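Local coordinates for protein PrgZ (Enterococcus faecalis, PDB 4FAJ) that binds peptide pheromones as a membrane-anchored extracellular receptor of the solute-binding protein 5 family, probably handing them to a peptide transporter, at residues K113-N117 with G118-T122; I165-A168 with K169-A172; T199-F202 with T203-S207. All coordinates share one frame; numbering follows the deposited sequence.

Contact 1: K113-N117 with G118-T122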
loop_
_atom_site.group_PDB
_atom_site.type_symbol
_atom_site.label_atom_id
_atom_site.label_comp_id
_atom_site.label_asym_id
_atom_site.label_seq_id
_atom_site.Cartn_x
_atom_site.Cartn_y
_atom_site.Cartn_z
ATOM N N LYS A 113 25.542 -9.309 3.756
ATOM C CA LYS A 113 26.820 -9.519 3.106
ATOM C C LYS A 113 26.498 -10.072 1.729
ATOM O O LYS A 113 25.901 -11.149 1.610
ATOM C CB LYS A 113 27.675 -10.503 3.911
ATOM C CG LYS A 113 29.050 -10.834 3.320
ATOM C CD LYS A 113 29.792 -9.617 2.774
ATOM C CE LYS A 113 30.059 -8.568 3.852
ATOM N NZ LYS A 113 31.038 -9.024 4.858
ATOM N N VAL A 114 26.856 -9.320 0.696
ATOM C CA VAL A 114 26.494 -9.674 -0.668
ATOM C C VAL A 114 27.694 -10.263 -1.396
ATOM O O VAL A 114 28.794 -9.711 -1.348
ATOM C CB VAL A 114 25.955 -8.460 -1.450
ATOM C CG1 VAL A 114 25.489 -8.891 -2.819
ATOM C CG2 VAL A 114 24.816 -7.788 -0.687
ATOM N N SER A 115 27.481 -11.391 -2.061
ATOM C CA SER A 115 28.561 -12.103 -2.736
ATOM C C SER A 115 28.031 -12.635 -4.060
ATOM O O SER A 115 26.890 -12.347 -4.426
ATOM C CB SER A 115 29.068 -13.240 -1.852
ATOM O OG SER A 115 28.041 -14.193 -1.605
ATOM N N ASN A 116 28.859 -13.391 -4.782
ATOM C CA ASN A 116 28.427 -14.007 -6.043
ATOM C C ASN A 116 27.875 -12.968 -7.037
ATOM O O ASN A 116 26.731 -13.069 -7.514
ATOM C CB ASN A 116 27.384 -15.095 -5.757
ATOM C CG ASN A 116 27.040 -15.916 -6.982
ATOM O OD1 ASN A 116 27.852 -16.049 -7.902
ATOM N ND2 ASN A 116 25.830 -16.471 -7.002
ATOM N N ASN A 117 28.701 -11.964 -7.329
ATOM C CA ASN A 117 28.364 -10.920 -8.296
ATOM C C ASN A 117 26.995 -10.289 -8.014
ATOM O O ASN A 117 26.145 -10.178 -8.898
ATOM C CB ASN A 117 28.431 -11.482 -9.720
ATOM C CG ASN A 117 29.810 -12.007 -10.075
ATOM O OD1 ASN A 117 29.960 -13.148 -10.526
ATOM N ND2 ASN A 117 30.828 -11.180 -9.872
ATOM N N GLY A 118 26.793 -9.891 -6.766
ATOM C CA GLY A 118 25.553 -9.242 -6.347
ATOM C C GLY A 118 24.314 -10.113 -6.205
ATOM O O GLY A 118 23.219 -9.581 -5.998
ATOM N N LYS A 119 24.459 -11.436 -6.304
ATOM C CA LYS A 119 23.290 -12.338 -6.295
ATOM C C LYS A 119 23.026 -13.143 -5.008
ATOM O O LYS A 119 21.907 -13.627 -4.814
ATOM C CB LYS A 119 23.351 -13.307 -7.480
ATOM C CG LYS A 119 23.343 -12.616 -8.839
ATOM C CD LYS A 119 22.979 -13.561 -9.975
ATOM C CE LYS A 119 23.978 -14.673 -10.153
ATOM N NZ LYS A 119 25.292 -14.167 -10.614
ATOM N N THR A 120 24.027 -13.303 -4.148
ATOM C CA THR A 120 23.855 -14.039 -2.888
ATOM C C THR A 120 23.906 -13.089 -1.695
ATOM O O THR A 120 24.860 -12.327 -1.550
ATOM C CB THR A 120 24.920 -15.145 -2.733
ATOM O OG1 THR A 120 24.851 -16.030 -3.863
ATOM C CG2 THR A 120 24.709 -15.947 -1.445
ATOM N N TYR A 121 22.867 -13.138 -0.861
ATOM C CA TYR A 121 22.757 -12.326 0.348
ATOM C C TYR A 121 22.857 -13.235 1.569
ATOM O O TYR A 121 22.082 -14.185 1.692
ATOM C CB TYR A 121 21.407 -11.606 0.393
ATOM C CG TYR A 121 21.313 -10.385 -0.497
ATOM C CD1 TYR A 121 21.526 -10.477 -1.873
ATOM C CD2 TYR A 121 20.998 -9.141 0.033
ATOM C CE1 TYR A 121 21.437 -9.361 -2.697
ATOM C CE2 TYR A 121 20.909 -8.016 -0.784
ATOM C CZ TYR A 121 21.129 -8.134 -2.146
ATOM O OH TYR A 121 21.034 -7.019 -2.952
ATOM N N THR A 122 23.800 -12.942 2.459
ATOM C CA THR A 122 23.944 -13.669 3.717
ATOM C C THR A 122 23.649 -12.730 4.875
ATOM O O THR A 122 24.210 -11.637 4.953
ATOM C CB THR A 122 25.355 -14.283 3.872
ATOM O OG1 THR A 122 25.573 -15.213 2.804
ATOM C CG2 THR A 122 25.499 -15.016 5.213
HETATM O O HOH W 1 26.845 -13.525 0.864
#
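V114, G118 and T120 bury the most surface in this beta hairpin, in which strand 113-115 turns back antiparallel on 120-122. V114 CA makes a CA-H...O contact with T120 O at 3.2 Å. V114 and Y121 form a non-hydrogen-bonded pair whose side chains lie side by side. CG2 of V114 sits 3.9 Å from the centroid of the Y121 ring, 11° off its normal, a CH-pi contact over the face. The other methyl, CG1, is anti to the backbone N (chi1 -175°) and therefore reaches along the strand toward the loop, touching CA of G118 at 3.5 Å. A branched valine suits the place because its two methyls serve both neighbours at once.

T120 is paired with S115 through two backbone bonds, S115 N to T120 O at 2.8 Å and T120 N to S115 O at 3.0 Å. Because K119 also faces S115, the pairing contains a classic beta bulge. On the side of S115 and T122, the hydroxyl OG1 of T120 takes a weak bond from N116 ND2 at 3.3 Å, a slight link between turn and strand; ND2 has a second weak partner in E194. A water bridges K113 O, S115 OG and T122 OG1 on that same face.

The reversal itself is a type I' turn from N116 to K119, closed by K119 N to N116 O at 3.0 Å. Its positive phi values suit asparagine at N117, and G118, at phi 74°, has no side chain to crowd N117 O.

This hairpin forms one side of a four-stranded antiparallel sheet, with 113-115 outermost and 120-124 joined to 190-194. T120 packs on E192 and E194 of that strand, while the Y121 ring meets F202, the first residue of helix 202-205, edge-to-face.

Contact 2: I165-A168 with K169-A172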
loop_
_atom_site.group_PDB
_atom_site.type_symbol
_atom_site.label_atom_id
_atom_site.label_comp_id
_atom_site.label_asym_id
_atom_site.label_seq_id
_atom_site.Cartn_x
_atom_site.Cartn_y
_atom_site.Cartn_z
ATOM N N ILE A 165 13.739 -13.539 -6.094
ATOM C CA ILE A 165 14.430 -14.695 -5.526
ATOM C C ILE A 165 14.410 -15.857 -6.510
ATOM O O ILE A 165 13.382 -16.134 -7.124
ATOM C CB ILE A 165 13.783 -15.128 -4.187
ATOM C CG1 ILE A 165 13.898 -14.003 -3.158
ATOM C CG2 ILE A 165 14.426 -16.413 -3.642
ATOM C CD1 ILE A 165 13.141 -14.269 -1.854
ATOM N N LYS A 166 15.545 -16.539 -6.641
ATOM C CA LYS A 166 15.655 -17.675 -7.557
ATOM C C LYS A 166 14.561 -18.713 -7.289
ATOM O O LYS A 166 14.254 -19.040 -6.135
ATOM C CB LYS A 166 17.031 -18.329 -7.479
ATOM C CG LYS A 166 17.370 -19.197 -8.689
ATOM C CD LYS A 166 18.223 -20.413 -8.331
ATOM C CE LYS A 166 19.545 -20.024 -7.707
ATOM N NZ LYS A 166 20.516 -21.160 -7.623
ATOM N N ASN A 167 13.967 -19.191 -8.383
ATOM C CA ASN A 167 12.886 -20.183 -8.382
ATOM C C ASN A 167 11.506 -19.661 -7.994
ATOM O O ASN A 167 10.527 -20.392 -8.126
ATOM C CB ASN A 167 13.253 -21.428 -7.556
ATOM C CG ASN A 167 14.415 -22.194 -8.151
ATOM O OD1 ASN A 167 14.580 -22.232 -9.366
ATOM N ND2 ASN A 167 15.234 -22.802 -7.299
ATOM N N ALA A 168 11.401 -18.413 -7.536
ATOM C CA ALA A 168 10.090 -17.851 -7.189
ATOM C C ALA A 168 9.161 -17.837 -8.410
ATOM O O ALA A 168 7.959 -18.052 -8.269
ATOM C CB ALA A 168 10.230 -16.449 -6.612
ATOM N N LYS A 169 9.740 -17.593 -9.593
ATOM C CA LYS A 169 9.013 -17.615 -10.871
ATOM C C LYS A 169 8.578 -19.038 -11.230
ATOM O O LYS A 169 7.447 -19.251 -11.647
ATOM C CB LYS A 169 9.874 -17.028 -12.009
ATOM C CG LYS A 169 9.236 -17.125 -13.417
ATOM C CD LYS A 169 10.088 -16.479 -14.528
ATOM C CE LYS A 169 9.367 -16.565 -15.885
ATOM N NZ LYS A 169 9.985 -15.737 -16.977
ATOM N N GLU A 170 9.483 -20.000 -11.074
ATOM C CA GLU A 170 9.202 -21.397 -11.425
ATOM C C GLU A 170 8.191 -22.039 -10.467
ATOM O O GLU A 170 7.546 -23.036 -10.807
ATOM C CB GLU A 170 10.495 -22.213 -11.448
ATOM C CG GLU A 170 11.393 -21.943 -12.669
ATOM C CD GLU A 170 12.156 -20.618 -12.611
ATOM O OE1 GLU A 170 11.938 -19.813 -11.675
ATOM O OE2 GLU A 170 12.975 -20.382 -13.525
ATOM N N ILE A 171 8.076 -21.473 -9.266
ATOM C CA ILE A 171 7.094 -21.905 -8.272
ATOM C C ILE A 171 5.722 -21.334 -8.627
ATOM O O ILE A 171 4.696 -21.990 -8.419
ATOM C CB ILE A 171 7.515 -21.464 -6.847
ATOM C CG1 ILE A 171 8.711 -22.291 -6.378
ATOM C CG2 ILE A 171 6.393 -21.639 -5.857
ATOM C CD1 ILE A 171 9.383 -21.764 -5.121
ATOM N N ALA A 172 5.716 -20.114 -9.168
ATOM C CA ALA A 172 4.490 -19.444 -9.599
ATOM C C ALA A 172 3.845 -20.118 -10.809
ATOM O O ALA A 172 2.622 -20.202 -10.893
ATOM C CB ALA A 172 4.777 -17.981 -9.907
HETATM O O HOH W 2 12.030 -15.899 -9.486
HETATM O O HOH W 3 13.869 -18.097 -10.959
#
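E170 folds back toward N167, the residue just before the helix. With chi1 at -74° its CG stands beside the backbone N, and the bend at chi2 (75°) brings the carboxylate round until OE1 lies 3.4 Å from N167 CA. A water then links this oxygen to the backbone, accepting from N167 N at 2.8 Å and donating to E170 OE1 at 2.7 Å. An acidic side chain suits this first turn, where its charge would probably be stabilised by the helix dipole.

I171 also reaches back to N167: CG1, opposite the carbonyl carbon (chi1 -71°), comes within 3.2 Å of N167 O, the same oxygen that takes the first helical bond from I171 N at 2.9 Å. A172 N bonds to A168 O in the next one, at 3.2 Å. N167 occupies the N-cap without a capping bond from its side chain; its amide is bonded to other parts of the chain, ND2 to T180 O and OD1 to Q176 NE2. Its positive phi is the left-handed corner of the type II turn from I165 to A168, a place asparagine tolerates well.

The turn closes the loop that follows helix 139-150 and leads into helix 168-172, and K166 forms a salt bridge to E194 of strand 190-194.

Contact 3: T199-F202 with T203-S207; sequences TPYF and TDLLS
The chain leaves the loop by a type I turn from T199 to F202, closed by F202 N to T199 O, and passes straight into the helix that F202 begins. Two bonds then join the segments: L205 N to Y201 O and L206 N to F202 O, both 3.1 Å long. P200, with phi already near helical at -56°, suits the turn because its position needs no backbone N-H. Water bridges P200 O to T203 N, which lies in the first turn of the helix.

F202 is the residue most covered by this contact. With CG anti to the backbone N (chi1 -172°), the ring extends from the helix start to the side chains of L205 and L206, where CZ meets L206 CD2 at 3.8 Å and CD2 meets L205 CD1 at 4.0 Å. L205 crosses it at about a right angle. The same L205 CD1 also lies at the edge of the Y201 ring, 4.0 Å from CE2, while T199 CG2 lies over one face of that ring. The polar D204 sets OD2 3.2 Å from Y201 CA, and D204 O accepts from both N and OG of S207, the hydroxyl on a lone pair at 2.6 Å.

F202, L205 and L206 are buried; Y201, at the N-cap, is partly exposed, stacks on Y473 and bonds through OH to a glycerol, probably from the crystallisation liquor. Apolar packing and backbone bonds, not charge, therefore hold this contact together.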
loop_
_atom_site.group_PDB
_atom_site.type_symbol
_atom_site.label_atom_id
_atom_site.label_comp_id
_atom_site.label_asym_id
_atom_site.label_seq_id
_atom_site.Cartn_x
_atom_site.Cartn_y
_atom_site.Cartn_z
ATOM N N THR A 199 19.849 -6.949 -7.560
ATOM C CA THR A 199 18.617 -6.234 -7.314
ATOM C C THR A 199 18.886 -5.185 -6.230
ATOM O O THR A 199 18.855 -5.503 -5.036
ATOM C CB THR A 199 17.488 -7.207 -6.884
ATOM O OG1 THR A 199 17.402 -8.317 -7.804
ATOM C CG2 THR A 199 16.167 -6.484 -6.825
ATOM N N PRO A 200 19.142 -3.928 -6.643
ATOM C CA PRO A 200 19.542 -2.862 -5.718
ATOM C C PRO A 200 18.596 -2.596 -4.557
ATOM O O PRO A 200 19.062 -2.198 -3.487
ATOM C CB PRO A 200 19.620 -1.625 -6.617
ATOM C CG PRO A 200 19.877 -2.155 -7.952
ATOM C CD PRO A 200 19.162 -3.460 -8.039
ATOM N N TYR A 201 17.296 -2.798 -4.769
ATOM C CA TYR A 201 16.285 -2.568 -3.738
ATOM C C TYR A 201 15.935 -3.811 -2.893
ATOM O O TYR A 201 14.982 -3.767 -2.099
ATOM C CB TYR A 201 15.002 -1.962 -4.355
ATOM C CG TYR A 201 14.446 -2.764 -5.519
ATOM C CD1 TYR A 201 14.743 -2.414 -6.836
ATOM C CD2 TYR A 201 13.658 -3.882 -5.298
ATOM C CE1 TYR A 201 14.255 -3.154 -7.901
ATOM C CE2 TYR A 201 13.172 -4.622 -6.338
ATOM C CZ TYR A 201 13.474 -4.261 -7.640
ATOM O OH TYR A 201 12.976 -5.007 -8.667
ATOM N N PHE A 202 16.698 -4.895 -3.009
ATOM C CA PHE A 202 16.324 -6.132 -2.309
ATOM C C PHE A 202 16.314 -5.982 -0.784
ATOM O O PHE A 202 15.421 -6.493 -0.122
ATOM C CB PHE A 202 17.180 -7.338 -2.727
ATOM C CG PHE A 202 16.669 -8.640 -2.164
ATOM C CD1 PHE A 202 17.376 -9.318 -1.181
ATOM C CD2 PHE A 202 15.447 -9.153 -2.583
ATOM C CE1 PHE A 202 16.897 -10.514 -0.641
ATOM C CE2 PHE A 202 14.944 -10.338 -2.036
ATOM C CZ PHE A 202 15.676 -11.020 -1.059
ATOM N N THR A 203 17.290 -5.273 -0.221
ATOM C CA THR A 203 17.267 -5.001 1.222
ATOM C C THR A 203 16.005 -4.217 1.609
ATOM O O THR A 203 15.417 -4.454 2.661
ATOM C CB THR A 203 18.542 -4.282 1.653
ATOM O OG1 THR A 203 19.671 -5.047 1.205
ATOM C CG2 THR A 203 18.598 -4.121 3.150
ATOM N N ASP A 204 15.543 -3.328 0.726
ATOM C CA ASP A 204 14.275 -2.631 0.956
ATOM C C ASP A 204 13.097 -3.597 1.042
ATOM O O ASP A 204 12.235 -3.435 1.901
ATOM C CB ASP A 204 14.001 -1.573 -0.113
ATOM C CG ASP A 204 15.137 -0.562 -0.240
ATOM O OD1 ASP A 204 15.249 0.336 0.614
ATOM O OD2 ASP A 204 15.933 -0.689 -1.170
ATOM N N LEU A 205 13.070 -4.603 0.176
ATOM C CA LEU A 205 12.002 -5.613 0.218
ATOM C C LEU A 205 11.989 -6.379 1.539
ATOM O O LEU A 205 10.923 -6.736 2.055
ATOM C CB LEU A 205 12.150 -6.594 -0.937
ATOM C CG LEU A 205 11.915 -6.010 -2.335
ATOM C CD1 LEU A 205 12.081 -7.083 -3.376
ATOM C CD2 LEU A 205 10.545 -5.383 -2.446
ATOM N N LEU A 206 13.179 -6.633 2.083
ATOM C CA LEU A 206 13.321 -7.347 3.354
ATOM C C LEU A 206 12.803 -6.565 4.559
ATOM O O LEU A 206 12.737 -7.120 5.663
ATOM C CB LEU A 206 14.793 -7.728 3.593
ATOM C CG LEU A 206 15.432 -8.687 2.589
ATOM C CD1 LEU A 206 16.900 -8.975 2.934
ATOM C CD2 LEU A 206 14.628 -9.989 2.461
ATOM N N SER A 207 12.460 -5.286 4.366
ATOM C CA SER A 207 11.863 -4.479 5.429
ATOM C C SER A 207 10.328 -4.513 5.398
ATOM O O SER A 207 9.683 -4.001 6.309
ATOM C CB SER A 207 12.347 -3.026 5.342
ATOM O OG SER A 207 11.788 -2.366 4.225
HETATM O O HOH W 4 19.893 -4.764 -1.812
#

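Contact 1 is a surface beta hairpin, held by strand pairing, a CH-pi contact and threonine, serine and water on its polar face. Contacts 2 and 3 are partly buried helix starts, each made by a turn leading into a helix. They differ in chemistry: contact 2 uses water and a carboxylate beside its N-cap, contact 3 mainly leucine and aromatic packing. All three lie on the same side of the chain's centre. Contacts 1 and 2 both reach strand 190-194, through T120 and K166 at E194, but do not touch each other. The Y121 ring of contact 1 packs on F202 of contact 3, and I165 of contact 2 touches that same phenylalanine, a shared apolar neighbour.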